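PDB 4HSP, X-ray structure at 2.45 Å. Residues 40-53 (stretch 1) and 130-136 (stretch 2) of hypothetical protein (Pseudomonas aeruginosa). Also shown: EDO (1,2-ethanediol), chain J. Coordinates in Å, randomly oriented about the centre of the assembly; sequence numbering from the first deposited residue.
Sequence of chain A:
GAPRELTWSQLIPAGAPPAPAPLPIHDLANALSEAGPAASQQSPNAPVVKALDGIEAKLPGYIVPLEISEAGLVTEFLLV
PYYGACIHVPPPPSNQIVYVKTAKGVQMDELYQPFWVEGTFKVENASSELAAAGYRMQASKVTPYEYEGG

Stretch 1 (40-53) SQQSPNAPVVKALD
Stretch 2 130-136: LAAAGYR

Contact between residues 40-53 and 130-136 of one chain, built round Y135, Q41 and A132 and burying 365 Å² over both sides. Stretch 1 is loop or turn apart from a 3-10 segment at 50-52; stretch 2 is loop at L130 (-76/-41) and extended from A131 (-175/155) through A132 (-97/144) and A133 (-126/148), with a break at G134 (-99/-6), then extended again at Y135 (-130/150) and R136 (-132/155), where a strand continues later in the chain. The two run in the same sense: Q41 CA is 6.5 Å from A131 CA, P44 CA is 5.4 Å from A132 CA, and V48 CA is 6.4 Å from G134 CA.

Q41, with backbone at -95/108, sends an extended side chain (chi1 t, chi2 t, chi3 48°) toward stretch 2, where its amide does the work of a peptide group. A132 N donates to Q41 OE1 at 2.8 Å (168°), and Q41 NE2 donates to A132 O at 3.0 Å (163°), so both polar backbone atoms of A132 are satisfied by one side chain. The A132 methyl points toward stretch 1; its CB lies 3.5 Å from P44 O and 4.2 Å from P44 CB, the proline ring being C-gamma endo with backbone at -86/-3. A133 turns its CB away, as expected for alternation along an extended chain.

Y135 has the largest area covered, 81 Å². Its CA-to-CB bond points sideways, but chi1 -56° (m) and chi2 -71° bring the end of the side chain nearer to stretch 1. There V49 N donates to Y135 OH at 2.9 Å (169°), with V49 N near the ring plane at the edge. V48 (-116/156, chi1 m) points toward stretch 2 and packs against the same tyrosine: V48 CA is 3.3 Å from Y135 OH, V48 CB is 3.8 Å from Y135 CZ, and V48 CG1 makes an off-centre CH-pi contact, 4.3 Å from the centroid of the Y135 ring and 28° off its normal. V48 CG1 also lies 3.9 Å from G134 CA. An ideal CB on G134 would fall 2.6 Å from V48 CG1, a clash, so the valine occupies space left by the absent side chain.

After V49 (-89/98, chi1 t), the 3-10 segment brings L52 to the ring. L52 N donates to V49 O at 3.3 Å, and L52 (chi1 m, chi2 t) points toward stretch 2, placing L52 CD1 4.3 Å from Y135 CE1. Beyond the contact, R136 NE donates to O1 of the 1,2-ethanediol at 3.1 Å (155°), a molecule probably from the crystallisation liquor.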

# COMPACT_ATOMS: atom_id res chain seq x y z
N SER A 40 -10.91 -14.54 -17.75
CA SER A 40 -10.00 -13.45 -17.36
C SER A 40 -8.69 -13.48 -18.16
O SER A 40 -8.29 -12.44 -18.70
CB SER A 40 -9.67 -13.53 -15.87
OG SER A 40 -10.84 -13.70 -15.09
N GLN A 41 -8.03 -14.66 -18.24
CA GLN A 41 -6.74 -14.82 -18.93
C GLN A 41 -7.03 -15.30 -20.35
O GLN A 41 -7.45 -16.44 -20.55
CB GLN A 41 -5.81 -15.78 -18.16
CG GLN A 41 -4.47 -16.04 -18.85
CD GLN A 41 -3.64 -16.99 -18.04
OE1 GLN A 41 -4.11 -18.04 -17.59
NE2 GLN A 41 -2.40 -16.63 -17.83
N GLN A 42 -6.82 -14.41 -21.33
CA GLN A 42 -7.18 -14.70 -22.71
C GLN A 42 -6.19 -15.61 -23.44
O GLN A 42 -6.61 -16.26 -24.39
CB GLN A 42 -7.47 -13.43 -23.49
CG GLN A 42 -8.93 -12.99 -23.30
CD GLN A 42 -10.00 -14.06 -23.60
OE1 GLN A 42 -10.26 -14.42 -24.76
NE2 GLN A 42 -10.67 -14.54 -22.57
N SER A 43 -4.94 -15.72 -22.96
CA SER A 43 -3.98 -16.66 -23.56
C SER A 43 -3.42 -17.55 -22.42
O SER A 43 -2.32 -17.30 -21.92
CB SER A 43 -2.88 -15.93 -24.34
OG SER A 43 -3.41 -14.83 -25.07
N PRO A 44 -4.19 -18.58 -22.00
CA PRO A 44 -3.75 -19.41 -20.87
C PRO A 44 -2.83 -20.56 -21.29
O PRO A 44 -2.36 -21.31 -20.42
CB PRO A 44 -5.06 -19.93 -20.31
CG PRO A 44 -5.95 -20.04 -21.49
CD PRO A 44 -5.53 -18.99 -22.47
N ASN A 45 -2.58 -20.71 -22.59
CA ASN A 45 -1.72 -21.78 -23.04
C ASN A 45 -0.84 -21.28 -24.20
O ASN A 45 -0.69 -21.93 -25.25
CB ASN A 45 -2.53 -23.06 -23.36
CG ASN A 45 -3.76 -22.90 -24.21
OD1 ASN A 45 -3.73 -22.33 -25.31
ND2 ASN A 45 -4.83 -23.54 -23.77
N ALA A 46 -0.24 -20.09 -23.96
CA ALA A 46 0.62 -19.37 -24.88
C ALA A 46 1.91 -20.16 -25.16
O ALA A 46 2.39 -20.84 -24.24
CB ALA A 46 0.93 -18.01 -24.29
N PRO A 47 2.46 -20.13 -26.41
CA PRO A 47 3.72 -20.88 -26.69
C PRO A 47 4.89 -20.48 -25.76
O PRO A 47 5.02 -19.32 -25.38
CB PRO A 47 4.03 -20.52 -28.14
CG PRO A 47 2.72 -20.10 -28.72
CD PRO A 47 2.00 -19.40 -27.61
N VAL A 48 5.72 -21.46 -25.38
CA VAL A 48 6.85 -21.29 -24.46
C VAL A 48 8.21 -21.57 -25.15
O VAL A 48 8.25 -22.30 -26.15
CB VAL A 48 6.70 -22.16 -23.17
CG1 VAL A 48 5.49 -21.72 -22.35
CG2 VAL A 48 6.63 -23.66 -23.49
N VAL A 49 9.31 -20.98 -24.61
CA VAL A 49 10.69 -21.16 -25.09
C VAL A 49 11.26 -22.35 -24.35
O VAL A 49 11.69 -22.23 -23.20
CB VAL A 49 11.56 -19.88 -24.92
CG1 VAL A 49 12.97 -20.08 -25.47
CG2 VAL A 49 10.90 -18.67 -25.56
N LYS A 50 11.25 -23.52 -25.02
CA LYS A 50 11.70 -24.80 -24.46
C LYS A 50 13.21 -24.82 -24.13
O LYS A 50 13.62 -25.63 -23.29
CB LYS A 50 11.37 -25.95 -25.42
CG LYS A 50 9.87 -26.24 -25.57
CD LYS A 50 9.68 -27.36 -26.60
CE LYS A 50 8.24 -27.68 -26.93
NZ LYS A 50 8.15 -28.79 -27.91
N ALA A 51 14.04 -23.95 -24.76
CA ALA A 51 15.49 -23.90 -24.51
C ALA A 51 15.84 -23.29 -23.14
O ALA A 51 17.01 -23.27 -22.74
CB ALA A 51 16.19 -23.10 -25.61
N LEU A 52 14.83 -22.82 -22.43
CA LEU A 52 15.01 -22.21 -21.12
C LEU A 52 14.95 -23.26 -20.01
O LEU A 52 15.31 -22.95 -18.88
CB LEU A 52 13.93 -21.11 -20.88
CG LEU A 52 13.99 -19.85 -21.78
CD1 LEU A 52 12.89 -18.87 -21.44
CD2 LEU A 52 15.37 -19.14 -21.73
N ASP A 53 14.50 -24.49 -20.32
CA ASP A 53 14.29 -25.53 -19.32
C ASP A 53 15.56 -25.98 -18.65
O ASP A 53 16.50 -26.41 -19.31
CB ASP A 53 13.56 -26.76 -19.93
CG ASP A 53 13.01 -27.74 -18.89
OD1 ASP A 53 12.19 -27.31 -18.05
OD2 ASP A 53 13.37 -28.94 -18.96
N LEU A 130 -6.40 -18.22 -10.42
CA LEU A 130 -6.05 -16.85 -10.74
C LEU A 130 -5.48 -16.74 -12.14
O LEU A 130 -5.76 -15.76 -12.82
CB LEU A 130 -5.02 -16.35 -9.71
CG LEU A 130 -4.99 -14.86 -9.37
CD1 LEU A 130 -6.37 -14.33 -8.94
CD2 LEU A 130 -4.00 -14.61 -8.27
N ALA A 131 -4.61 -17.70 -12.54
CA ALA A 131 -3.96 -17.71 -13.84
C ALA A 131 -3.14 -18.98 -14.07
O ALA A 131 -2.68 -19.61 -13.13
CB ALA A 131 -3.04 -16.51 -13.96
N ALA A 132 -2.94 -19.32 -15.35
CA ALA A 132 -2.09 -20.41 -15.79
C ALA A 132 -0.72 -19.83 -16.16
O ALA A 132 -0.65 -18.71 -16.68
CB ALA A 132 -2.71 -21.10 -16.99
N ALA A 133 0.36 -20.59 -15.88
CA ALA A 133 1.74 -20.21 -16.21
C ALA A 133 2.38 -21.33 -17.01
O ALA A 133 2.02 -22.50 -16.82
CB ALA A 133 2.53 -19.92 -14.94
N GLY A 134 3.29 -20.97 -17.92
CA GLY A 134 4.03 -21.91 -18.76
C GLY A 134 5.42 -22.17 -18.23
O GLY A 134 6.11 -23.06 -18.73
N TYR A 135 5.80 -21.43 -17.16
CA TYR A 135 7.10 -21.48 -16.50
C TYR A 135 6.99 -21.62 -15.00
O TYR A 135 6.03 -21.13 -14.39
CB TYR A 135 7.91 -20.20 -16.82
CG TYR A 135 8.09 -19.95 -18.30
CD1 TYR A 135 8.93 -20.75 -19.07
CD2 TYR A 135 7.36 -18.95 -18.95
CE1 TYR A 135 9.09 -20.54 -20.44
CE2 TYR A 135 7.51 -18.73 -20.33
CZ TYR A 135 8.39 -19.52 -21.06
OH TYR A 135 8.56 -19.32 -22.40
N ARG A 136 8.00 -22.27 -14.41
CA ARG A 136 8.14 -22.47 -12.97
C ARG A 136 9.56 -22.11 -12.53
O ARG A 136 10.51 -22.19 -13.31
CB ARG A 136 7.80 -23.92 -12.55
CG ARG A 136 6.36 -24.35 -12.75
CD ARG A 136 6.22 -25.81 -12.41
NE ARG A 136 5.73 -26.01 -11.05
CZ ARG A 136 4.60 -26.65 -10.75
NH1 ARG A 136 3.85 -27.18 -11.71
NH2 ARG A 136 4.22 -26.77 -9.48
C1 EDO J . 7.86 -25.22 -8.55
O1 EDO J . 7.26 -24.06 -9.15
C2 EDO J . 9.42 -25.23 -8.69
O2 EDO J . 9.80 -25.89 -9.90